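Local coordinates for methyl-CpG-binding domain protein 1 (Homo sapiens, PDB 6D1T) that binds DNA methylated at the cytosines of CpG dinucleotides through its methyl-CpG-binding domain and represses transcription from such promoters, at residues I45-K48 and V49-T52. Numbering follows the deposited sequence.
Sequences IRSK and VELT. With nucleotides of chain C.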
# COMPACT_ATOMS: atom_id res chain seq x y z
N ILE A 45 -3.28 -2.35 5.53
CA ILE A 45 -4.02 -1.31 4.90
C ILE A 45 -4.19 -1.69 3.44
O ILE A 45 -3.23 -2.14 2.83
CB ILE A 45 -3.30 0.04 5.13
CG1 ILE A 45 -3.58 0.52 6.56
CG2 ILE A 45 -3.68 1.09 4.11
CD1 ILE A 45 -2.96 1.84 6.89
N ARG A 46 -5.41 -1.53 2.89
CA ARG A 46 -5.62 -1.92 1.48
C ARG A 46 -6.33 -0.82 0.68
O ARG A 46 -6.81 -1.11 -0.43
CB ARG A 46 -6.36 -3.26 1.39
CG ARG A 46 -7.71 -3.32 2.10
CD ARG A 46 -8.36 -4.70 1.94
NE ARG A 46 -9.84 -4.72 2.13
CZ ARG A 46 -10.73 -5.20 1.23
NH1 ARG A 46 -10.31 -5.68 0.08
NH2 ARG A 46 -12.04 -5.16 1.49
N SER A 47 -6.34 0.42 1.16
CA SER A 47 -6.94 1.50 0.35
C SER A 47 -6.43 2.87 0.81
O SER A 47 -6.16 3.06 1.95
CB SER A 47 -8.45 1.44 0.36
OG SER A 47 -9.01 2.21 1.40
N LYS A 48 -6.30 3.78 -0.13
CA LYS A 48 -5.75 5.14 0.10
C LYS A 48 -6.61 5.84 1.14
O LYS A 48 -6.13 6.71 1.83
CB LYS A 48 -5.68 5.93 -1.21
CG LYS A 48 -4.69 7.09 -1.25
CD LYS A 48 -4.26 7.50 -2.66
CE LYS A 48 -4.76 8.86 -3.11
NZ LYS A 48 -3.76 9.92 -2.82
N VAL A 49 -7.89 5.45 1.24
CA VAL A 49 -8.83 5.95 2.26
C VAL A 49 -8.42 5.42 3.63
O VAL A 49 -8.31 6.19 4.54
CB VAL A 49 -10.29 5.55 1.93
CG1 VAL A 49 -11.21 5.71 3.13
CG2 VAL A 49 -10.83 6.33 0.74
N GLU A 50 -8.23 4.10 3.77
CA GLU A 50 -7.74 3.53 5.07
C GLU A 50 -6.40 4.22 5.44
O GLU A 50 -6.14 4.52 6.60
CB GLU A 50 -7.54 2.01 5.00
CG GLU A 50 -8.80 1.18 4.75
CD GLU A 50 -8.55 -0.34 4.71
OE1 GLU A 50 -9.54 -1.14 4.67
OE2 GLU A 50 -7.36 -0.74 4.75
N LEU A 51 -5.56 4.52 4.45
CA LEU A 51 -4.21 5.01 4.71
C LEU A 51 -4.23 6.50 5.10
O LEU A 51 -3.46 6.90 5.99
CB LEU A 51 -3.34 4.78 3.47
CG LEU A 51 -1.93 5.34 3.57
CD1 LEU A 51 -1.14 4.62 4.65
CD2 LEU A 51 -1.22 5.24 2.24
N THR A 52 -5.03 7.32 4.42
CA THR A 52 -5.23 8.74 4.77
C THR A 52 -5.77 8.84 6.21
O THR A 52 -5.36 9.73 6.97
CB THR A 52 -6.14 9.45 3.75
OG1 THR A 52 -5.32 9.92 2.67
CG2 THR A 52 -6.91 10.62 4.31
N1 5CM C 6 -13.54 -2.73 -1.14
C2 5CM C 6 -13.92 -3.65 -2.14
N3 5CM C 6 -13.02 -4.28 -2.85
C4 5CM C 6 -11.74 -4.06 -2.65
C5 5CM C 6 -11.31 -3.11 -1.66
C5A 5CM C 6 -9.86 -2.80 -1.39
C6 5CM C 6 -12.26 -2.48 -0.94
O2 5CM C 6 -15.10 -3.92 -2.38
N4 5CM C 6 -10.89 -4.73 -3.42
C1' 5CM C 6 -14.59 -2.08 -0.34
C2' 5CM C 6 -14.28 -1.98 1.14
C3' 5CM C 6 -15.51 -1.23 1.57
C4' 5CM C 6 -15.68 -0.24 0.40
O4' 5CM C 6 -14.87 -0.76 -0.68
O3' 5CM C 6 -16.52 -2.26 1.53
C5' 5CM C 6 -15.29 1.23 0.66
O5' 5CM C 6 -14.04 1.20 1.32
P 5CM C 6 -13.09 2.46 1.49
OP1 5CM C 6 -13.75 3.49 2.36
OP2 5CM C 6 -11.74 1.82 1.80
P DA C 5 -8.72 4.56 -2.97
OP1 DA C 5 -8.65 5.92 -2.40
OP2 DA C 5 -7.61 3.53 -2.76
O5' DA C 5 -10.05 3.79 -2.49
C5' DA C 5 -11.37 4.39 -2.60
C4' DA C 5 -12.42 3.39 -2.17
O4' DA C 5 -12.54 2.38 -3.18
C3' DA C 5 -12.09 2.65 -0.86
O3' DA C 5 -13.05 3.07 0.09
C2' DA C 5 -12.19 1.17 -1.21
C1' DA C 5 -12.89 1.17 -2.57
N9 DA C 5 -12.46 0.09 -3.47
C8 DA C 5 -11.18 -0.30 -3.76
N7 DA C 5 -11.11 -1.33 -4.56
C5 DA C 5 -12.43 -1.65 -4.81
C6 DA C 5 -13.04 -2.65 -5.59
N6 DA C 5 -12.35 -3.55 -6.29
N1 DA C 5 -14.39 -2.67 -5.65
C2 DA C 5 -15.08 -1.79 -4.93
N3 DA C 5 -14.62 -0.80 -4.16
C4 DA C 5 -13.28 -0.78 -4.14
P DG C 7 -17.80 -2.26 2.50
OP1 DG C 7 -18.48 -0.95 2.38
OP2 DG C 7 -17.37 -2.80 3.83
O5' DG C 7 -18.71 -3.41 1.88
C5' DG C 7 -19.27 -3.29 0.56
C4' DG C 7 -19.60 -4.66 -0.01
O4' DG C 7 -18.45 -5.22 -0.69
C3' DG C 7 -20.02 -5.69 1.02
O3' DG C 7 -21.11 -6.41 0.44
C2' DG C 7 -18.74 -6.50 1.25
C1' DG C 7 -18.06 -6.46 -0.11
N9 DG C 7 -16.59 -6.49 -0.11
C8 DG C 7 -15.76 -5.55 0.45
N7 DG C 7 -14.50 -5.76 0.19
C5 DG C 7 -14.49 -6.91 -0.58
C6 DG C 7 -13.41 -7.64 -1.14
O6 DG C 7 -12.18 -7.41 -1.03
N1 DG C 7 -13.85 -8.73 -1.87
C2 DG C 7 -15.17 -9.10 -2.03
N2 DG C 7 -15.40 -10.19 -2.77
N3 DG C 7 -16.19 -8.43 -1.51
C4 DG C 7 -15.78 -7.37 -0.79
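S47 caps the helix that E50 belongs to: its OG accepts the E50 N-H over 3.1 Å in an almost straight line (175°). The same hydroxyl donates to OP2 of 5CM6 of chain C at 2.8 Å. Main-chain bonds start the first turn, L51 N to S47 O and T52 N to K48 O, while K48 N points out of the helix start to OP2 of DA5 of chain C at 2.9 Å. Among charged groups, E50 has CG beside its backbone N (chi1 -63°) and is extended beyond, which carries the carboxylate back to R46, where OE2 accepts from R46 N, although the place of OE2 is somewhat uncertain. Its OE1 stays 4.4 Å from R46 NE, an opposite charge nearby but too far for a salt bridge, with carboxylate and guanidinium planes 64° apart. R46 runs straight from CG to NE and presents its guanidinium to the guanine of DG7 of chain C, NH1 meeting O6 and NH2 meeting N7, both at 2.8 Å. C5A, the methyl of 5CM6 of chain C, lies against one guanidinium face, 3.2 Å from its plane and offset toward the rim. A leucine in place of R46 would probably leave O6 and N7 of DG7 of chain C without these donors and the methylcytosine without its cationic cover. On the buried side, I45 CG2 meets L51 CB at 3.8 Å, the side chains crossing at about a right angle, and both touch W17. R46, just after strand 44-45, thus completes the methylcytosine-arginine-guanine triad by which MBD domains recognise methylated CpG, while the helix N-terminus, whose dipole probably favours them, holds two phosphates.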